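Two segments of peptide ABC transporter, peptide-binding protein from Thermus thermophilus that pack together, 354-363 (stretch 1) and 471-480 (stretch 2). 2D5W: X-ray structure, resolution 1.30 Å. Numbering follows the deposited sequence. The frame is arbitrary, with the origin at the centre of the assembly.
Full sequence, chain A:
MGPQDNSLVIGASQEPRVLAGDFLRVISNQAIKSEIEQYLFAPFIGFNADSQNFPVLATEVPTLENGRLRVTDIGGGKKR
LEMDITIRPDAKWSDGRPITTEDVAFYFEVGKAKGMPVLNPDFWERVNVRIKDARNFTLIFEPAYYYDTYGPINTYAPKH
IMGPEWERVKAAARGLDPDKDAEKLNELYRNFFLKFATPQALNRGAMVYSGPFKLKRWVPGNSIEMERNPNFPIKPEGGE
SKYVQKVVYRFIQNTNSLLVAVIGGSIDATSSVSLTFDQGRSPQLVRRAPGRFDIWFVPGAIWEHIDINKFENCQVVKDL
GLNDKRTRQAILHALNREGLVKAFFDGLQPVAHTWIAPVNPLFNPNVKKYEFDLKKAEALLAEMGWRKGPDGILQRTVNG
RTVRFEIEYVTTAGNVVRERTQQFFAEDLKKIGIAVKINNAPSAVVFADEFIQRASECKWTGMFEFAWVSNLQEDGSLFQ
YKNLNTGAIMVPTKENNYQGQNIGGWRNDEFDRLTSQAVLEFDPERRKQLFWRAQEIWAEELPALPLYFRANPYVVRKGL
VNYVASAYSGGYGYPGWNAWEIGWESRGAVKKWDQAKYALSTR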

# COMPACT_ATOMS: atom_id res chain seq x y z
N THR A 354 5.67 7.75 -15.25
CA THR A 354 4.26 7.83 -14.89
C THR A 354 4.08 7.04 -13.58
O THR A 354 5.04 6.42 -13.11
N TRP A 355 2.89 7.05 -13.00
CA TRP A 355 2.66 6.35 -11.73
C TRP A 355 2.12 4.93 -11.86
O TRP A 355 2.10 4.19 -10.87
N ILE A 356 1.69 4.56 -13.06
CA ILE A 356 1.15 3.22 -13.31
C ILE A 356 2.24 2.31 -13.87
O ILE A 356 2.82 2.61 -14.91
N ALA A 357 2.51 1.21 -13.18
CA ALA A 357 3.55 0.27 -13.60
C ALA A 357 3.18 -0.50 -14.86
O ALA A 357 2.00 -0.74 -15.13
N PRO A 358 4.18 -0.90 -15.66
CA PRO A 358 3.97 -1.65 -16.90
C PRO A 358 3.14 -2.92 -16.76
O PRO A 358 2.48 -3.34 -17.72
N VAL A 359 3.16 -3.56 -15.59
CA VAL A 359 2.38 -4.78 -15.40
C VAL A 359 0.89 -4.50 -15.56
O VAL A 359 0.11 -5.42 -15.80
N ASN A 360 0.49 -3.24 -15.41
CA ASN A 360 -0.91 -2.86 -15.58
C ASN A 360 -1.06 -2.36 -17.02
O ASN A 360 -0.35 -1.45 -17.44
N PRO A 361 -1.99 -2.94 -17.80
CA PRO A 361 -2.18 -2.51 -19.19
C PRO A 361 -2.52 -1.03 -19.39
O PRO A 361 -2.44 -0.52 -20.51
N LEU A 362 -2.88 -0.33 -18.31
CA LEU A 362 -3.20 1.09 -18.41
C LEU A 362 -1.94 1.94 -18.56
O LEU A 362 -2.02 3.12 -18.91
N PHE A 363 -0.78 1.35 -18.28
CA PHE A 363 0.51 2.03 -18.39
C PHE A 363 0.68 2.74 -19.73
O PHE A 363 0.45 2.15 -20.79
N ASN A 471 -2.78 -2.44 -6.41
CA ASN A 471 -3.52 -3.62 -6.85
C ASN A 471 -4.12 -3.24 -8.21
O ASN A 471 -3.80 -2.18 -8.76
N LEU A 472 -4.99 -4.08 -8.75
CA LEU A 472 -5.59 -3.82 -10.05
C LEU A 472 -6.76 -2.84 -10.03
O LEU A 472 -7.35 -2.55 -11.08
N GLN A 473 -7.11 -2.33 -8.86
CA GLN A 473 -8.21 -1.37 -8.77
C GLN A 473 -7.66 0.04 -8.96
O GLN A 473 -7.75 0.88 -8.07
N GLU A 474 -7.10 0.28 -10.14
CA GLU A 474 -6.51 1.57 -10.46
C GLU A 474 -7.57 2.60 -10.85
O GLU A 474 -8.36 2.39 -11.77
N ASP A 475 -7.58 3.72 -10.13
CA ASP A 475 -8.54 4.79 -10.38
C ASP A 475 -7.87 6.17 -10.42
O ASP A 475 -8.56 7.19 -10.56
N GLY A 476 -6.55 6.20 -10.30
CA GLY A 476 -5.83 7.46 -10.30
C GLY A 476 -6.13 8.29 -9.06
O GLY A 476 -5.75 9.47 -8.99
N SER A 477 -6.78 7.69 -8.07
CA SER A 477 -7.13 8.41 -6.85
C SER A 477 -5.94 8.98 -6.07
O SER A 477 -6.11 9.90 -5.28
N LEU A 478 -4.75 8.45 -6.30
CA LEU A 478 -3.56 8.98 -5.63
C LEU A 478 -3.33 10.43 -6.04
O LEU A 478 -2.68 11.19 -5.33
N PHE A 479 -3.88 10.80 -7.19
CA PHE A 479 -3.70 12.15 -7.70
C PHE A 479 -4.96 12.93 -8.02
O PHE A 479 -4.89 13.99 -8.64
N GLN A 480 -6.10 12.43 -7.59
CA GLN A 480 -7.35 13.14 -7.81
C GLN A 480 -7.58 14.12 -6.68
O GLN A 480 -7.23 13.85 -5.53

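Neither stretch forms a regular helix or strand, and their backbones stay well apart, from 7.3 Å between Asn360 CA and Leu472 CA to 8.7 Å between Trp355 CA and Gly476 CA, so side chains must span the gap. Three of them, Trp355, Glu474 and Asn360, carry most of the contact, which buries 379 Å² in all.

Trp355 covers the most. Its CA-to-CB bond points toward stretch 2, and a p rotamer with chi2 near 91° lays the indole across the gap. The ring is used in more than one direction. At its edge, near the ring plane, Trp355 NE1 donates a hydrogen bond to Glu474 OE2, 2.9 Å away and nearly straight at 170°. Over one face lies Phe479, itself pointing toward stretch 1 in an m rotamer; it presents its edge to the indole face, with planes at 60°, and Phe479 CE1 also meets Trp355 CB at 3.8 Å. Gly476 lies alongside, Gly476 CA being 3.9 Å from Trp355 CZ2. Its positive phi by itself favours glycine; an ideal CB on Gly476 would lie 3.6 Å from Trp355 CZ2, a tight but not impossible approach, so the phi is the stronger reason for glycine here.

Glu474 answers from the other side. It points toward stretch 1 with chi1 t and chi2 p, a bend that brings the carboxylate round to the indole nitrogen. OE2 is held twice: besides the indole, the backbone Gly476 N donates to Glu474 OE2 at 2.9 Å, which ties the acceptor to its own loop. The aliphatic part of the side chain does apolar work. Glu474 CG packs against Ile356 CD1 at 3.9 Å and Leu362 CD1 at 4.0 Å. Ile356 leaves its backbone sideways, but its m,t rotamer brings its end nearer, whereas Leu362 points toward the contact from the start.

Asn360, chi1 t, makes its contribution through both ends of its amide. Asn360 OD1 accepts from Leu362 N at 2.9 Å, fixing the side chain within a backbone that makes two successive type I turns, Ala357 to Asn360 and Asn360 to Phe363. Asn360 ND2 is then free to face stretch 2, where it lies 4.0 Å from Leu472 CD2 and donates to two waters. One, its O 3.1 Å from Asn360 ND2, donates to Leu472 O at 2.7 Å; the other, its O 2.9 Å from Asn360 ND2, donates to Asn471 O at 2.8 Å.

The rules to read here are an anchored acceptor for the indole, a glycine of positive phi next to the ring, and water to span the remaining polar gap.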

# COMPACT_ATOMS: atom_id res chain seq x y z
CB THR A 354 3.38 7.26 -16.02
OG1 THR A 354 2.00 7.34 -15.65
CG2 THR A 354 3.74 5.81 -16.32
CB TRP A 355 1.72 7.17 -10.83
CG TRP A 355 0.25 6.98 -11.10
CD1 TRP A 355 -0.58 6.06 -10.51
CD2 TRP A 355 -0.55 7.69 -12.05
NE1 TRP A 355 -1.85 6.16 -11.04
CE2 TRP A 355 -1.86 7.14 -11.99
CE3 TRP A 355 -0.30 8.73 -12.96
CZ2 TRP A 355 -2.90 7.60 -12.80
CZ3 TRP A 355 -1.33 9.18 -13.76
CH2 TRP A 355 -2.62 8.62 -13.68
CB ILE A 356 -0.04 3.29 -14.30
CG1 ILE A 356 -1.15 4.16 -13.71
CG2 ILE A 356 -0.55 1.89 -14.60
CD1 ILE A 356 -2.36 4.34 -14.62
CB ALA A 357 3.87 -0.70 -12.47
CB PRO A 358 5.39 -1.93 -17.38
CG PRO A 358 6.13 -0.71 -16.93
CD PRO A 358 5.60 -0.51 -15.53
CB VAL A 359 2.63 -5.43 -14.02
CG1 VAL A 359 4.06 -5.94 -13.93
CG2 VAL A 359 2.35 -4.44 -12.91
CB ASN A 360 -1.30 -1.75 -14.60
CG ASN A 360 -2.79 -1.47 -14.60
OD1 ASN A 360 -3.40 -1.31 -15.66
ND2 ASN A 360 -3.38 -1.40 -13.42
CB PRO A 361 -3.29 -3.43 -19.70
CG PRO A 361 -4.06 -3.75 -18.46
CD PRO A 361 -2.97 -3.98 -17.44
CB LEU A 362 -3.98 1.54 -17.17
CG LEU A 362 -5.37 0.91 -17.00
CD1 LEU A 362 -5.93 1.31 -15.64
CD2 LEU A 362 -6.29 1.37 -18.12
CB PHE A 363 1.63 1.00 -18.21
CG PHE A 363 3.00 1.48 -18.63
CD1 PHE A 363 3.68 2.44 -17.90
CD2 PHE A 363 3.61 0.94 -19.76
CE1 PHE A 363 4.96 2.85 -18.28
CE2 PHE A 363 4.88 1.34 -20.15
CZ PHE A 363 5.56 2.30 -19.41
CB ASN A 471 -4.61 -4.00 -5.85
CG ASN A 471 -5.55 -2.86 -5.54
OD1 ASN A 471 -5.81 -2.00 -6.37
ND2 ASN A 471 -6.10 -2.86 -4.32
CB LEU A 472 -6.02 -5.14 -10.70
CG LEU A 472 -4.87 -5.92 -11.33
CD1 LEU A 472 -5.30 -7.34 -11.63
CD2 LEU A 472 -4.42 -5.21 -12.60
CB GLN A 473 -8.91 -1.50 -7.42
CG GLN A 473 -9.48 -2.89 -7.16
CD GLN A 473 -10.41 -2.93 -5.97
OE1 GLN A 473 -10.10 -2.39 -4.91
NE2 GLN A 473 -11.56 -3.57 -6.14
CB GLU A 474 -5.51 1.41 -11.60
CG GLU A 474 -4.79 2.70 -12.02
CD GLU A 474 -4.01 3.34 -10.88
OE1 GLU A 474 -3.17 2.64 -10.26
OE2 GLU A 474 -4.22 4.54 -10.60
CB ASP A 475 -9.63 4.80 -9.31
CG ASP A 475 -9.07 4.62 -7.91
OD1 ASP A 475 -7.95 5.11 -7.65
OD2 ASP A 475 -9.75 4.00 -7.07
CB SER A 477 -7.98 7.53 -5.92
OG SER A 477 -7.27 6.40 -5.48
CB LEU A 478 -2.31 8.17 -6.01
CG LEU A 478 -2.10 6.80 -5.37
CD1 LEU A 478 -0.84 6.17 -5.93
CD2 LEU A 478 -1.98 6.96 -3.86
CB PHE A 479 -2.76 12.10 -8.91
CG PHE A 479 -1.40 11.58 -8.56
CD1 PHE A 479 -1.04 10.27 -8.85
CD2 PHE A 479 -0.52 12.38 -7.84
CE1 PHE A 479 0.19 9.76 -8.43
CE2 PHE A 479 0.70 11.88 -7.41
CZ PHE A 479 1.05 10.57 -7.70
CB GLN A 480 -8.55 12.20 -7.81
CG GLN A 480 -8.65 11.24 -8.96
CD GLN A 480 -9.85 10.34 -8.81
OE1 GLN A 480 -10.09 9.78 -7.74
NE2 GLN A 480 -10.63 10.19 -9.88
O HOH W 1 -6.47 -1.65 -13.42
O HOH W 2 -1.99 -1.68 -10.90